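Local coordinates for DegV family protein (Thermus thermophilus, PDB 2DT8), which binds fatty acids such as palmitic acid and also zinc, as a member of the DegV family whose cellular role is not established, at residues V187-E192 against E196-A201; A160-L165 against A176-L181. All coordinates share one frame; numbering follows the deposited sequence.

Contact 1. Residues V187-E192 against E196-A201; sequences VLTLKE and EAAGRA
Glu196, Val187 and Ala198 bury the most surface where the two strands of a beta hairpin, 185-191 and 194-201, run antiparallel. Glu196 forms the regular end: it faces Thr189 in a hydrogen-bonded pair, giving Glu196 N to Thr189 O at 2.9 Å and taking Thr189 N on its own O at 3.0 Å. Both bonds are nearly straight, yet Glu196 N stands above the plane of the Thr189 carbonyl. Glu196 CB and Thr189 CG2 lie on the same face of the hairpin. Bent at chi2 (-65°), the glutamate chain crosses that of Lys191 on a slant, its CG 3.9 Å from Lys191 CB. The carboxylate forms a salt bridge with Arg194, two residues earlier on the same strand.

At the other end the pairing is interrupted by a classic beta bulge, in which Ala198 and Gly199 are both set against Val187. Ala198 N donates to Val187 O at 2.8 Å, noticeably bent at 137°, while Val187 N donates to Gly199 O, also at 2.8 Å. Gly199 has a positive phi (109°), where a side chain would collide with the carbonyl oxygen of Ala198. Val187 CG1 lies anti to the backbone N and packs 3.5 Å from Ala198 O. Ala198 CB fits between Val187 O and the methyl of Thr189, whose hydroxyl bonds to Val155 O of strand 154-158. Leu190 points away from strand 194-201 and touches the bound palmitic acid. Near the turn, a water donates to both Lys191 O and Glu196 OE2, linking the strands at 2.7 Å from each oxygen.

Contact 2. Residues A160-L165 against A176-L181; sequences ATLEFL and AFLGTL
With chi1 at -64° and an extended chi2, the Leu162 chain carries CD1 over to the loop 176-181, while chi1 of -172° at Leu181 sets CG anti to its backbone N and sends CD2 back to meet it. The two leucines come tip to tip, Leu181 CD2 lying 3.8 Å from Leu162 CD1. This is a small apolar cluster between the start of helix 163-168 and the loop leading to strand 185-191, with one leucine methyl set among three residues.

Phe177 takes part through its CB, 3.6 Å from Leu162 CD1, and the two side chains cross at a slant; its ring heads away to pack on Pro186, Leu188 and Ala197 of the hairpin strands. Leu178 leaves the backbone to one side, but its CD2 swings in and rests 3.9 Å from both CB and CD1 of Leu162. Between the two segments the contact is purely apolar.

Leu162 lies in the turn leading into the helix, and a capping bond spans it: Thr161 OG1 accepts from Glu163 N at 3.0 Å, nearly straight at 163°. Across the cluster the loop has its own side-chain tie, for Thr180 OG1 donates to Ala176 O at 2.7 Å.

Overall arrangement
Along the chain both segments of contact 2 precede those of contact 1, and the centres of the two contacts lie 11 Å apart on the same side of the protein's centre. Phe177 is shared by the two: its CB belongs to the leucine cluster of contact 2, while its ring reaches strand 194-201, with CZ 3.4 Å from Ala197 CB and CE1 3.5 Å from Arg200 CD. Thr180 and Leu181 also touch Arg200. Loop 176-181 thus packs directly on segment 196-201. The contacts stand differently to the lipid: the side chain of Leu190 is about 4 Å from palmitic acid, that of Leu162 about 10 Å, nearest atoms. Both lie away from the zinc site of Glu67 and Glu105.

Contact 1. Residues V187-E192 against E196-A201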
ATOM      1  N   VAL A 187     -15.506   6.763  -4.284  1.00  7.46           N
ATOM      2  CA  VAL A 187     -14.727   6.738  -3.055  1.00  6.62           C
ATOM      3  C   VAL A 187     -14.631   5.258  -2.727  1.00  7.53           C
ATOM      4  O   VAL A 187     -15.645   4.559  -2.610  1.00  7.28           O
ATOM      5  CB  VAL A 187     -15.410   7.520  -1.926  1.00  7.95           C
ATOM      6  CG1 VAL A 187     -14.581   7.414  -0.651  1.00  9.34           C
ATOM      7  CG2 VAL A 187     -15.543   8.989  -2.340  1.00  9.59           C
ATOM      8  N   LEU A 188     -13.403   4.781  -2.603  1.00  4.59           N
ATOM      9  CA  LEU A 188     -13.151   3.364  -2.373  1.00  5.21           C
ATOM     10  C   LEU A 188     -12.387   3.077  -1.089  1.00  5.85           C
ATOM     11  O   LEU A 188     -11.792   3.967  -0.489  1.00  5.18           O
ATOM     12  CB  LEU A 188     -12.352   2.808  -3.557  1.00  6.01           C
ATOM     13  CG  LEU A 188     -12.953   3.066  -4.946  1.00  7.55           C
ATOM     14  CD1 LEU A 188     -12.075   2.422  -6.008  1.00 12.49           C
ATOM     15  CD2 LEU A 188     -14.362   2.509  -5.015  1.00 11.95           C
ATOM     16  N   THR A 189     -12.398   1.810  -0.685  1.00  3.69           N
ATOM     17  CA  THR A 189     -11.682   1.379   0.515  1.00  3.83           C
ATOM     18  C   THR A 189     -11.258  -0.071   0.286  1.00  6.67           C
ATOM     19  O   THR A 189     -11.337  -0.581  -0.837  1.00  6.15           O
ATOM     20  CB  THR A 189     -12.599   1.499   1.783  1.00  4.89           C
ATOM     21  OG1 THR A 189     -11.841   1.209   2.968  1.00  6.22           O
ATOM     22  CG2 THR A 189     -13.780   0.539   1.699  1.00  7.48           C
ATOM     23  N   LEU A 190     -10.743  -0.706   1.331  1.00  5.75           N
ATOM     24  CA  LEU A 190     -10.391  -2.118   1.269  1.00  6.74           C
ATOM     25  C   LEU A 190     -10.957  -2.765   2.523  1.00  6.00           C
ATOM     26  O   LEU A 190     -10.934  -2.167   3.597  1.00  7.58           O
ATOM     27  CB  LEU A 190      -8.872  -2.341   1.244  1.00  5.71           C
ATOM     28  CG  LEU A 190      -8.156  -2.137  -0.096  1.00  7.33           C
ATOM     29  CD1 LEU A 190      -7.764  -0.687  -0.249  1.00 10.76           C
ATOM     30  CD2 LEU A 190      -6.916  -3.024  -0.157  1.00 11.09           C
ATOM     31  N   LYS A 191     -11.498  -3.967   2.380  1.00  7.79           N
ATOM     32  CA  LYS A 191     -12.015  -4.717   3.521  1.00  6.87           C
ATOM     33  C   LYS A 191     -11.498  -6.133   3.318  1.00  5.40           C
ATOM     34  O   LYS A 191     -11.621  -6.690   2.229  1.00  6.73           O
ATOM     35  CB  LYS A 191     -13.549  -4.703   3.558  1.00  8.16           C
ATOM     36  CG  LYS A 191     -14.129  -3.315   3.818  1.00 10.10           C
ATOM     37  CD  LYS A 191     -13.714  -2.781   5.189  1.00 12.69           C
ATOM     38  CE  LYS A 191     -14.149  -1.332   5.361  1.00 16.70           C
ATOM     39  NZ  LYS A 191     -13.827  -0.807   6.718  1.00 18.25           N
ATOM     40  N   GLU A 192     -10.961  -6.649   4.303  1.00  6.99           N
ATOM     41  CA  GLU A 192     -10.393  -7.982   4.225  1.00  8.57           C
ATOM     42  C   GLU A 192      -9.370  -8.179   3.104  1.00  9.12           C
ATOM     43  O   GLU A 192      -9.212  -9.261   2.555  1.00 10.12           O
ATOM     44  CB  GLU A 192     -11.507  -9.024   4.189  1.00 10.50           C
ATOM     45  CG  GLU A 192     -12.240  -9.130   5.508  1.00 19.80           C
ATOM     46  CD  GLU A 192     -11.313  -9.556   6.635  1.00 26.02           C
ATOM     47  OE1 GLU A 192     -10.608 -10.577   6.478  1.00 30.27           O
ATOM     48  OE2 GLU A 192     -11.287  -8.870   7.681  1.00 33.30           O
ATOM     49  N   GLU A 196     -13.265  -2.400  -2.029  1.00  5.90           N
ATOM     50  CA  GLU A 196     -14.711  -2.330  -1.862  1.00  4.65           C
ATOM     51  C   GLU A 196     -15.174  -0.905  -2.081  1.00  6.84           C
ATOM     52  O   GLU A 196     -14.390   0.040  -1.968  1.00  6.66           O
ATOM     53  CB  GLU A 196     -15.125  -2.785  -0.458  1.00  8.81           C
ATOM     54  CG  GLU A 196     -14.782  -4.237  -0.102  1.00 10.33           C
ATOM     55  CD  GLU A 196     -15.526  -5.274  -0.941  1.00  9.79           C
ATOM     56  OE1 GLU A 196     -16.485  -4.912  -1.653  1.00 12.42           O
ATOM     57  OE2 GLU A 196     -15.146  -6.467  -0.874  1.00 10.00           O
ATOM     58  N   ALA A 197     -16.451  -0.747  -2.393  1.00  7.80           N
ATOM     59  CA  ALA A 197     -17.019   0.572  -2.628  1.00  8.14           C
ATOM     60  C   ALA A 197     -17.277   1.267  -1.297  1.00 10.81           C
ATOM     61  O   ALA A 197     -17.637   0.620  -0.307  1.00 11.50           O
ATOM     62  CB  ALA A 197     -18.320   0.440  -3.414  1.00 11.66           C
ATOM     63  N   ALA A 198     -17.093   2.586  -1.281  1.00  8.98           N
ATOM     64  CA  ALA A 198     -17.304   3.382  -0.082  1.00 12.47           C
ATOM     65  C   ALA A 198     -17.921   4.742  -0.393  1.00 11.64           C
ATOM     66  O   ALA A 198     -17.532   5.754   0.195  1.00 17.64           O
ATOM     67  CB  ALA A 198     -15.988   3.573   0.660  1.00 12.90           C
ATOM     68  N   GLY A 199     -18.848   4.772  -1.340  1.00 10.31           N
ATOM     69  CA  GLY A 199     -19.527   6.017  -1.663  1.00 10.55           C
ATOM     70  C   GLY A 199     -19.174   6.660  -2.990  1.00 11.09           C
ATOM     71  O   GLY A 199     -18.222   6.261  -3.661  1.00 10.01           O
ATOM     72  N   ARG A 200     -19.966   7.661  -3.366  1.00 12.05           N
ATOM     73  CA  ARG A 200     -19.785   8.414  -4.604  1.00 11.25           C
ATOM     74  C   ARG A 200     -20.180   9.860  -4.327  1.00 14.58           C
ATOM     75  O   ARG A 200     -21.071  10.116  -3.523  1.00 18.56           O
ATOM     76  CB  ARG A 200     -20.675   7.856  -5.712  1.00 15.85           C
ATOM     77  CG  ARG A 200     -20.283   6.483  -6.192  1.00 17.68           C
ATOM     78  CD  ARG A 200     -21.369   5.913  -7.081  1.00 21.31           C
ATOM     79  NE  ARG A 200     -22.621   5.761  -6.345  1.00 27.19           N
ATOM     80  CZ  ARG A 200     -23.757   5.338  -6.887  1.00 27.94           C
ATOM     81  NH1 ARG A 200     -23.799   5.023  -8.172  1.00 28.95           N
ATOM     82  NH2 ARG A 200     -24.850   5.231  -6.142  1.00 28.24           N
ATOM     83  N   ALA A 201     -19.531  10.802  -5.001  1.00 10.99           N
ATOM     84  CA  ALA A 201     -19.832  12.211  -4.776  1.00 13.50           C
ATOM     85  C   ALA A 201     -19.764  13.030  -6.068  1.00 14.09           C
ATOM     86  O   ALA A 201     -19.067  12.690  -7.013  1.00 14.49           O
ATOM     87  CB  ALA A 201     -18.858  12.792  -3.753  1.00 15.43           C
TER
HETATM   88  O   HOH W   1     -14.011  -7.540   1.289  1.00 12.73           O

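Contact 2. Residues A160-L165 against A176-L181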
ATOM      1  N   ALA A 160      -9.421   8.472 -11.013  1.00  5.90           N
ATOM      2  CA  ALA A 160     -10.019   9.198 -12.133  1.00  7.06           C
ATOM      3  C   ALA A 160     -10.963   8.295 -12.912  1.00  8.39           C
ATOM      4  O   ALA A 160     -11.975   8.754 -13.439  1.00  9.82           O
ATOM      5  CB  ALA A 160      -8.922   9.726 -13.065  1.00  9.04           C
ATOM      6  N   THR A 161     -10.624   7.011 -12.989  1.00  5.71           N
ATOM      7  CA  THR A 161     -11.436   6.042 -13.714  1.00  6.02           C
ATOM      8  C   THR A 161     -11.319   4.682 -13.055  1.00  5.20           C
ATOM      9  O   THR A 161     -10.330   4.391 -12.380  1.00  7.30           O
ATOM     10  CB  THR A 161     -10.974   5.888 -15.189  1.00  8.02           C
ATOM     11  OG1 THR A 161     -11.723   4.838 -15.813  1.00  9.11           O
ATOM     12  CG2 THR A 161      -9.488   5.517 -15.268  1.00  7.73           C
ATOM     13  N   LEU A 162     -12.341   3.857 -13.239  1.00  5.91           N
ATOM     14  CA  LEU A 162     -12.309   2.513 -12.688  1.00  6.96           C
ATOM     15  C   LEU A 162     -11.715   1.541 -13.713  1.00  4.55           C
ATOM     16  O   LEU A 162     -11.568   0.356 -13.439  1.00  7.28           O
ATOM     17  CB  LEU A 162     -13.731   2.052 -12.330  1.00  9.52           C
ATOM     18  CG  LEU A 162     -14.466   2.814 -11.227  1.00 12.08           C
ATOM     19  CD1 LEU A 162     -15.885   2.270 -11.110  1.00 15.37           C
ATOM     20  CD2 LEU A 162     -13.730   2.667  -9.912  1.00 12.16           C
ATOM     21  N   GLU A 163     -11.325   2.053 -14.878  1.00  5.57           N
ATOM     22  CA  GLU A 163     -10.818   1.192 -15.944  1.00  6.77           C
ATOM     23  C   GLU A 163      -9.553   0.393 -15.652  1.00  5.86           C
ATOM     24  O   GLU A 163      -9.425  -0.751 -16.109  1.00  7.03           O
ATOM     25  CB  GLU A 163     -10.630   2.003 -17.231  1.00  7.12           C
ATOM     26  CG  GLU A 163     -10.414   1.172 -18.506  1.00 11.02           C
ATOM     27  CD  GLU A 163     -11.601   0.296 -18.880  1.00 13.05           C
ATOM     28  OE1 GLU A 163     -12.741   0.592 -18.466  1.00 18.37           O
ATOM     29  OE2 GLU A 163     -11.382  -0.692 -19.615  1.00 18.18           O
ATOM     30  N   PHE A 164      -8.604   0.971 -14.919  1.00  5.55           N
ATOM     31  CA  PHE A 164      -7.391   0.215 -14.616  1.00  4.98           C
ATOM     32  C   PHE A 164      -7.674  -0.891 -13.605  1.00  4.65           C
ATOM     33  O   PHE A 164      -7.093  -1.983 -13.678  1.00  6.05           O
ATOM     34  CB  PHE A 164      -6.281   1.142 -14.109  1.00  6.51           C
ATOM     35  CG  PHE A 164      -5.673   1.999 -15.192  1.00  5.71           C
ATOM     36  CD1 PHE A 164      -6.403   3.027 -15.784  1.00  4.64           C
ATOM     37  CD2 PHE A 164      -4.376   1.774 -15.620  1.00  9.99           C
ATOM     38  CE1 PHE A 164      -5.840   3.816 -16.786  1.00  6.15           C
ATOM     39  CE2 PHE A 164      -3.808   2.559 -16.623  1.00  8.29           C
ATOM     40  CZ  PHE A 164      -4.544   3.583 -17.206  1.00  9.40           C
ATOM     41  N   LEU A 165      -8.569  -0.613 -12.665  1.00  5.85           N
ATOM     42  CA  LEU A 165      -8.942  -1.606 -11.670  1.00  5.18           C
ATOM     43  C   LEU A 165      -9.663  -2.757 -12.376  1.00  5.89           C
ATOM     44  O   LEU A 165      -9.438  -3.929 -12.099  1.00  6.08           O
ATOM     45  CB  LEU A 165      -9.808  -0.966 -10.588  1.00  5.66           C
ATOM     46  CG  LEU A 165      -9.039  -0.157  -9.539  1.00  5.35           C
ATOM     47  CD1 LEU A 165     -10.003   0.653  -8.702  1.00  7.59           C
ATOM     48  CD2 LEU A 165      -8.234  -1.098  -8.670  1.00  6.21           C
ATOM     49  N   ALA A 176     -19.386  -2.567  -8.490  1.00 17.24           N
ATOM     50  CA  ALA A 176     -20.760  -2.104  -8.322  1.00 20.39           C
ATOM     51  C   ALA A 176     -20.929  -0.693  -8.882  1.00 20.01           C
ATOM     52  O   ALA A 176     -22.041  -0.268  -9.186  1.00 22.06           O
ATOM     53  CB  ALA A 176     -21.148  -2.130  -6.842  1.00 22.51           C
ATOM     54  N   PHE A 177     -19.825   0.037  -9.019  1.00 13.89           N
ATOM     55  CA  PHE A 177     -19.898   1.395  -9.544  1.00 15.83           C
ATOM     56  C   PHE A 177     -19.781   1.453 -11.060  1.00 15.18           C
ATOM     57  O   PHE A 177     -20.086   2.477 -11.660  1.00 21.05           O
ATOM     58  CB  PHE A 177     -18.799   2.281  -8.940  1.00 16.26           C
ATOM     59  CG  PHE A 177     -19.004   2.618  -7.487  1.00 18.15           C
ATOM     60  CD1 PHE A 177     -20.265   2.528  -6.900  1.00 22.27           C
ATOM     61  CD2 PHE A 177     -17.936   3.057  -6.711  1.00 19.49           C
ATOM     62  CE1 PHE A 177     -20.459   2.872  -5.560  1.00 20.87           C
ATOM     63  CE2 PHE A 177     -18.116   3.405  -5.371  1.00 17.06           C
ATOM     64  CZ  PHE A 177     -19.383   3.310  -4.796  1.00 17.26           C
ATOM     65  N   LEU A 178     -19.330   0.369 -11.680  1.00 15.21           N
ATOM     66  CA  LEU A 178     -19.170   0.369 -13.132  1.00 18.73           C
ATOM     67  C   LEU A 178     -20.454   0.793 -13.820  1.00 24.05           C
ATOM     68  O   LEU A 178     -20.470   1.745 -14.603  1.00 29.30           O
ATOM     69  CB  LEU A 178     -18.759  -1.015 -13.636  1.00 19.82           C
ATOM     70  CG  LEU A 178     -17.337  -1.474 -13.313  1.00 21.28           C
ATOM     71  CD1 LEU A 178     -17.098  -2.824 -13.949  1.00 24.43           C
ATOM     72  CD2 LEU A 178     -16.332  -0.470 -13.842  1.00 19.10           C
ATOM     73  N   GLY A 179     -21.533   0.087 -13.511  1.00 24.15           N
ATOM     74  CA  GLY A 179     -22.811   0.398 -14.119  1.00 26.85           C
ATOM     75  C   GLY A 179     -23.735   1.322 -13.323  1.00 28.58           C
ATOM     76  O   GLY A 179     -24.943   1.354 -13.517  1.00 26.77           O
ATOM     77  N   THR A 180     -23.074   2.108 -12.456  1.00 26.84           N
ATOM     78  CA  THR A 180     -23.859   2.979 -11.603  1.00 26.78           C
ATOM     79  C   THR A 180     -23.169   4.297 -11.243  1.00 24.70           C
ATOM     80  O   THR A 180     -23.761   5.203 -10.672  1.00 24.96           O
ATOM     81  CB  THR A 180     -24.247   2.351 -10.328  1.00 27.35           C
ATOM     82  OG1 THR A 180     -23.089   2.174  -9.504  1.00 27.57           O
ATOM     83  CG2 THR A 180     -24.984   1.027 -10.437  1.00 28.73           C
ATOM     84  N   LEU A 181     -21.890   4.351 -11.657  1.00 26.03           N
ATOM     85  CA  LEU A 181     -21.127   5.538 -11.327  1.00 24.18           C
ATOM     86  C   LEU A 181     -21.278   6.809 -12.166  1.00 23.26           C
ATOM     87  O   LEU A 181     -21.085   7.922 -11.697  1.00 19.96           O
ATOM     88  CB  LEU A 181     -19.592   5.185 -11.479  1.00 21.46           C
ATOM     89  CG  LEU A 181     -18.620   6.258 -10.984  1.00 23.22           C
ATOM     90  CD1 LEU A 181     -18.840   6.617  -9.512  1.00 22.70           C
ATOM     91  CD2 LEU A 181     -17.156   5.840 -11.112  1.00 23.13           C
TER